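Local coordinates for membrane-associated protein VP24 (Marburg virus - Musoke, Kenya, 1980, PDB 4OR8) that serves as a structural component of the virion and may act as a minor matrix protein in nucleocapsid assembly and virion budding, at residues S161-F164 against K165-M168; K172-F175 against N176-T180. All coordinates share one frame; numbering follows the deposited sequence.

Both contacts are local and lie in series on one helix, 161-178, with centres about 17 Å apart and no direct touch between them. Interaction 1 comprises its first two turns; interaction 2 comprises its last turns and the residues that follow. Together they illustrate how a phenylalanine and a methionine four positions later can pair on the flank of a helix whose backbone is bonded at the same spacing. The two pairs are built differently, the first with the methionine over a ring face, the second with the sulfur oblique to the ring. The centre of interaction 1 is about 20 Å from that of the chain, against about 11 Å for interaction 2.

Interaction 1: residues S161-F164 against K165-M168; sequences SDMF and KILM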
ATOM      1  N   SER B 161     -12.624   5.833  30.676  1.00 20.58           N
ATOM      2  CA  SER B 161     -12.014   6.635  29.622  1.00 27.69           C
ATOM      3  C   SER B 161     -10.546   6.253  29.445  1.00 27.37           C
ATOM      4  O   SER B 161     -10.054   6.156  28.322  1.00 23.58           O
ATOM      5  CB  SER B 161     -12.156   8.132  29.916  1.00 25.09           C
ATOM      6  OG  SER B 161     -11.308   8.529  30.978  1.00 29.90           O
ATOM      7  N   ASP B 162      -9.857   6.028  30.561  1.00 22.10           N
ATOM      8  CA  ASP B 162      -8.471   5.568  30.542  1.00 30.03           C
ATOM      9  C   ASP B 162      -8.306   4.262  29.768  1.00 32.26           C
ATOM     10  O   ASP B 162      -7.418   4.140  28.921  1.00 21.43           O
ATOM     11  CB  ASP B 162      -7.952   5.384  31.968  1.00 25.61           C
ATOM     12  CG  ASP B 162      -7.374   6.657  32.547  1.00 38.93           C
ATOM     13  OD1 ASP B 162      -7.650   7.743  31.994  1.00 50.59           O
ATOM     14  OD2 ASP B 162      -6.644   6.569  33.557  1.00 40.15           O
ATOM     15  N   MET B 163      -9.167   3.293  30.063  1.00 18.71           N
ATOM     16  CA  MET B 163      -9.117   1.997  29.395  1.00 24.91           C
ATOM     17  C   MET B 163      -9.443   2.098  27.906  1.00 19.10           C
ATOM     18  O   MET B 163      -8.878   1.375  27.090  1.00 27.28           O
ATOM     19  CB  MET B 163     -10.042   0.999  30.091  1.00 20.85           C
ATOM     20  CG  MET B 163      -9.526   0.553  31.449  1.00 23.60           C
ATOM     21  SD  MET B 163      -7.965  -0.347  31.329  1.00 27.10           S
ATOM     22  CE  MET B 163      -7.080   0.310  32.740  1.00 24.91           C
ATOM     23  N   PHE B 164     -10.353   3.000  27.561  1.00 18.20           N
ATOM     24  CA  PHE B 164     -10.673   3.268  26.167  1.00 23.35           C
ATOM     25  C   PHE B 164      -9.463   3.873  25.462  1.00 22.48           C
ATOM     26  O   PHE B 164      -9.113   3.475  24.353  1.00 23.83           O
ATOM     27  CB  PHE B 164     -11.866   4.220  26.075  1.00 27.36           C
ATOM     28  CG  PHE B 164     -12.248   4.586  24.670  1.00 26.63           C
ATOM     29  CD1 PHE B 164     -11.721   5.716  24.066  1.00 25.34           C
ATOM     30  CD2 PHE B 164     -13.137   3.804  23.955  1.00 26.81           C
ATOM     31  CE1 PHE B 164     -12.070   6.051  22.774  1.00 25.47           C
ATOM     32  CE2 PHE B 164     -13.492   4.137  22.664  1.00 26.03           C
ATOM     33  CZ  PHE B 164     -12.958   5.261  22.072  1.00 23.20           C
ATOM     34  N   LYS B 165      -8.833   4.842  26.118  1.00 22.53           N
ATOM     35  CA  LYS B 165      -7.673   5.527  25.567  1.00 22.73           C
ATOM     36  C   LYS B 165      -6.542   4.539  25.312  1.00 21.33           C
ATOM     37  O   LYS B 165      -5.942   4.525  24.237  1.00 18.67           O
ATOM     38  CB  LYS B 165      -7.198   6.612  26.532  1.00 29.09           C
ATOM     39  CG  LYS B 165      -6.926   7.947  25.875  1.00 32.94           C
ATOM     40  CD  LYS B 165      -8.196   8.763  25.742  1.00 29.32           C
ATOM     41  CE  LYS B 165      -8.620   9.314  27.089  1.00 35.82           C
ATOM     42  NZ  LYS B 165      -7.561  10.181  27.678  1.00 56.53           N
ATOM     43  N   ILE B 166      -6.262   3.711  26.313  1.00 20.76           N
ATOM     44  CA  ILE B 166      -5.207   2.711  26.218  1.00 19.66           C
ATOM     45  C   ILE B 166      -5.500   1.710  25.106  1.00 19.19           C
ATOM     46  O   ILE B 166      -4.611   1.339  24.335  1.00 18.15           O
ATOM     47  CB  ILE B 166      -5.017   1.971  27.562  1.00 26.99           C
ATOM     48  CG1 ILE B 166      -4.462   2.929  28.616  1.00 22.31           C
ATOM     49  CG2 ILE B 166      -4.089   0.776  27.402  1.00 31.78           C
ATOM     50  CD1 ILE B 166      -4.250   2.292  29.968  1.00 29.35           C
ATOM     51  N   LEU B 167      -6.757   1.291  25.018  1.00 18.12           N
ATOM     52  CA  LEU B 167      -7.171   0.327  24.006  1.00 13.00           C
ATOM     53  C   LEU B 167      -6.898   0.828  22.594  1.00 14.91           C
ATOM     54  O   LEU B 167      -6.389   0.085  21.759  1.00 21.10           O
ATOM     55  CB  LEU B 167      -8.648  -0.019  24.162  1.00 15.31           C
ATOM     56  CG  LEU B 167      -9.155  -1.032  23.136  1.00 19.35           C
ATOM     57  CD1 LEU B 167      -8.397  -2.344  23.280  1.00 14.43           C
ATOM     58  CD2 LEU B 167     -10.660  -1.242  23.264  1.00 13.68           C
ATOM     59  N   MET B 168      -7.232   2.088  22.335  1.00 15.77           N
ATOM     60  CA  MET B 168      -6.988   2.686  21.029  1.00 13.02           C
ATOM     61  C   MET B 168      -5.491   2.841  20.775  1.00 17.18           C
ATOM     62  O   MET B 168      -5.005   2.548  19.684  1.00 23.60           O
ATOM     63  CB  MET B 168      -7.689   4.039  20.915  1.00 11.18           C
ATOM     64  CG  MET B 168      -9.185   3.991  21.180  1.00 17.97           C
ATOM     65  SD  MET B 168     -10.082   2.864  20.089  1.00 27.17           S
ATOM     66  CE  MET B 168     -10.949   1.874  21.301  1.00 14.14           C
TER
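The amide of Lys165 reaches back to the carbonyl of Ser161, N to O 2.8 Å with an N-H...O angle of 158°, and so begins the regular i to i+4 bonding of an alpha helix. The same bond recurs from Ile166 to Asp162, from Leu167 to Met163 and from Met168 to Phe164, so that each carbonyl of 161-164 is met by an amide of 165-168. On this frame one side-chain pair illustrates the Met-aromatic motif at i, i+4 spacing. The Phe164 ring, with CG anti to the backbone N (chi1 178°), extends along the flank of the helix, and Met168 reaches it by bending at its second and third torsions. Met168 CG first passes beside the carbonyl of its partner, 3.2 Å from Phe164 O; beyond it the chain turns over one face of the ring. There Met168 CE stands 4.0 Å from the ring centroid, offset toward the rim in a CH-pi contact, with its nearest carbon Phe164 CE2 at 3.7 Å. The sulfur lies over the face too, Met168 SD to the Phe164 centroid 4.6 Å. Both side chains are buried: residues Leu35, Leu37 and Thr40 pack on Phe164, while Asn58 touches Met168. Another side of the helix is turned to helix 127-142, where Phe129 packs on both Met163 and Leu167. Lys165, by contrast, is exposed. Its chain bends at three successive torsions and curls back along the first turn, leaving Lys165 CE 3.7 Å from Ser161 O. Ile166 leans the same way over the carbonyl of Asp162, and its CD1 ends 4.4 Å from the terminal methyl CE of Met163.

Interaction 2: residues K172-F175 against N176-T180; sequences KNFF and NKMFT
Met178 leans back on Phe174 and Phe175 from one turn later in the helix. Met178 CB rests 3.3 Å from Phe175 O. With CG anti to its own carbonyl carbon (chi1 -73°), the next atom touches both the carbonyl and the ring of Phe174, Met178 CG being 3.2 Å from Phe174 O and 3.8 Å from Phe174 CE2. Met178 SD then meets the Phe174 ring at an oblique Met-aromatic contact, 3.5 Å from Phe174 CE2, and it also lies at the edge of Phe175, 4.3 Å from Phe175 CD1. The sulfur therefore touches Phe174 closely and Phe175 more loosely. A bend at the third torsion (chi3 55°) places the terminal CE. Met178 N bonds to Phe174 O at 3.1 Å, and only weakly to Phe175 O. Lys177 meets another part of the same ring, its CD 4.1 Å from Phe174 CD1, whereas the sulfur sits by CE2; the two side chains run at about a right angle to each other, and Lys177 NZ goes on to a salt bridge with Glu120. Beyond Met178, the Phe179 ring turns an edge to Phe175 O. The end of the helix packs among several elements: Phe175 and Met178 against Leu111 of helix 104-115 and Leu243 of helix 240-244, Phe175 also on Phe61 of strand 59-64, and Phe179, just beyond the helix, meets Phe211 of strand 210-221 edge-to-face.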
ATOM      1  N   LYS B 172      -3.191   1.074  17.609  1.00 16.42           N
ATOM      2  CA  LYS B 172      -2.315   1.880  16.763  1.00 21.06           C
ATOM      3  C   LYS B 172      -0.885   1.363  16.858  1.00 27.70           C
ATOM      4  O   LYS B 172      -0.161   1.309  15.861  1.00 26.10           O
ATOM      5  CB  LYS B 172      -2.365   3.355  17.166  1.00 20.53           C
ATOM      6  CG  LYS B 172      -3.675   4.051  16.839  1.00 31.29           C
ATOM      7  CD  LYS B 172      -3.712   5.472  17.388  1.00 32.23           C
ATOM      8  CE  LYS B 172      -2.762   6.395  16.639  1.00 36.02           C
ATOM      9  NZ  LYS B 172      -3.182   6.606  15.226  1.00 48.97           N
ATOM     10  N   ASN B 173      -0.491   0.977  18.066  1.00 18.22           N
ATOM     11  CA  ASN B 173       0.838   0.432  18.301  1.00 16.52           C
ATOM     12  C   ASN B 173       1.053  -0.880  17.557  1.00 19.84           C
ATOM     13  O   ASN B 173       2.127  -1.124  17.006  1.00 19.45           O
ATOM     14  CB  ASN B 173       1.075   0.247  19.801  1.00 26.03           C
ATOM     15  CG  ASN B 173       2.404  -0.414  20.106  1.00 19.95           C
ATOM     16  OD1 ASN B 173       2.455  -1.589  20.463  1.00 27.84           O
ATOM     17  ND2 ASN B 173       3.486   0.339  19.968  1.00 19.89           N
ATOM     18  N   PHE B 174       0.023  -1.719  17.533  1.00 18.78           N
ATOM     19  CA  PHE B 174       0.101  -2.990  16.825  1.00 21.71           C
ATOM     20  C   PHE B 174       0.192  -2.774  15.320  1.00 17.86           C
ATOM     21  O   PHE B 174       0.920  -3.481  14.630  1.00 24.72           O
ATOM     22  CB  PHE B 174      -1.101  -3.871  17.151  1.00 19.09           C
ATOM     23  CG  PHE B 174      -1.079  -5.205  16.461  1.00 18.24           C
ATOM     24  CD1 PHE B 174      -0.368  -6.263  17.000  1.00 25.49           C
ATOM     25  CD2 PHE B 174      -1.772  -5.403  15.277  1.00 17.79           C
ATOM     26  CE1 PHE B 174      -0.346  -7.493  16.372  1.00 28.68           C
ATOM     27  CE2 PHE B 174      -1.755  -6.630  14.644  1.00 21.73           C
ATOM     28  CZ  PHE B 174      -1.041  -7.678  15.193  1.00 26.24           C
ATOM     29  N   PHE B 175      -0.561  -1.802  14.818  1.00 17.00           N
ATOM     30  CA  PHE B 175      -0.506  -1.450  13.409  1.00 17.28           C
ATOM     31  C   PHE B 175       0.898  -1.001  13.063  1.00 18.31           C
ATOM     32  O   PHE B 175       1.443  -1.370  12.025  1.00 17.39           O
ATOM     33  CB  PHE B 175      -1.489  -0.322  13.096  1.00 21.57           C
ATOM     34  CG  PHE B 175      -2.923  -0.754  13.077  1.00 19.47           C
ATOM     35  CD1 PHE B 175      -3.258  -2.089  12.937  1.00 17.45           C
ATOM     36  CD2 PHE B 175      -3.937   0.177  13.196  1.00 24.51           C
ATOM     37  CE1 PHE B 175      -4.581  -2.485  12.917  1.00 24.50           C
ATOM     38  CE2 PHE B 175      -5.260  -0.213  13.175  1.00 29.17           C
ATOM     39  CZ  PHE B 175      -5.582  -1.546  13.035  1.00 23.01           C
ATOM     40  N   ASN B 176       1.481  -0.208  13.954  1.00 19.75           N
ATOM     41  CA  ASN B 176       2.819   0.323  13.753  1.00 19.38           C
ATOM     42  C   ASN B 176       3.897  -0.756  13.712  1.00 20.61           C
ATOM     43  O   ASN B 176       4.846  -0.663  12.931  1.00 19.87           O
ATOM     44  CB  ASN B 176       3.151   1.351  14.835  1.00 27.67           C
ATOM     45  CG  ASN B 176       4.558   1.889  14.709  1.00 30.86           C
ATOM     46  OD1 ASN B 176       4.811   2.819  13.944  1.00 40.66           O
ATOM     47  ND2 ASN B 176       5.488   1.303  15.457  1.00 26.42           N
ATOM     48  N   LYS B 177       3.762  -1.774  14.555  1.00 14.11           N
ATOM     49  CA  LYS B 177       4.756  -2.836  14.582  1.00 21.39           C
ATOM     50  C   LYS B 177       4.587  -3.783  13.392  1.00 22.98           C
ATOM     51  O   LYS B 177       5.522  -4.485  13.011  1.00 29.43           O
ATOM     52  CB  LYS B 177       4.745  -3.587  15.919  1.00 18.93           C
ATOM     53  CG  LYS B 177       3.491  -4.382  16.197  1.00 31.53           C
ATOM     54  CD  LYS B 177       3.265  -4.540  17.696  1.00 47.06           C
ATOM     55  CE  LYS B 177       4.508  -5.047  18.409  1.00 48.35           C
ATOM     56  NZ  LYS B 177       4.273  -5.216  19.873  1.00 51.48           N
ATOM     57  N   MET B 178       3.399  -3.781  12.797  1.00 18.42           N
ATOM     58  CA  MET B 178       3.158  -4.539  11.573  1.00 14.46           C
ATOM     59  C   MET B 178       3.976  -3.974  10.418  1.00 19.63           C
ATOM     60  O   MET B 178       4.351  -4.697   9.494  1.00 19.11           O
ATOM     61  CB  MET B 178       1.680  -4.509  11.204  1.00 18.02           C
ATOM     62  CG  MET B 178       0.791  -5.360  12.082  1.00 21.72           C
ATOM     63  SD  MET B 178      -0.899  -5.335  11.455  1.00 32.59           S
ATOM     64  CE  MET B 178      -0.625  -5.861   9.769  1.00 27.74           C
ATOM     65  N   PHE B 179       4.244  -2.675  10.471  1.00 15.92           N
ATOM     66  CA  PHE B 179       5.055  -2.025   9.451  1.00 17.65           C
ATOM     67  C   PHE B 179       6.550  -2.239   9.672  1.00 21.53           C
ATOM     68  O   PHE B 179       7.374  -1.799   8.871  1.00 19.65           O
ATOM     69  CB  PHE B 179       4.727  -0.536   9.366  1.00 12.44           C
ATOM     70  CG  PHE B 179       3.449  -0.250   8.641  1.00 22.25           C
ATOM     71  CD1 PHE B 179       3.424  -0.206   7.258  1.00 18.15           C
ATOM     72  CD2 PHE B 179       2.271  -0.041   9.336  1.00 17.86           C
ATOM     73  CE1 PHE B 179       2.249   0.049   6.582  1.00 22.26           C
ATOM     74  CE2 PHE B 179       1.091   0.214   8.663  1.00 21.08           C
ATOM     75  CZ  PHE B 179       1.080   0.259   7.283  1.00 19.76           C
ATOM     76  N   THR B 180       6.900  -2.918  10.759  1.00 17.67           N
ATOM     77  CA  THR B 180       8.286  -3.311  10.956  1.00 17.32           C
ATOM     78  C   THR B 180       8.566  -4.588  10.169  1.00 17.44           C
ATOM     79  O   THR B 180       9.720  -4.935   9.928  1.00 22.93           O
ATOM     80  CB  THR B 180       8.641  -3.502  12.445  1.00 18.54           C
ATOM     81  OG1 THR B 180       8.003  -4.680  12.952  1.00 16.19           O
ATOM     82  CG2 THR B 180       8.201  -2.293  13.257  1.00 17.12           C
TER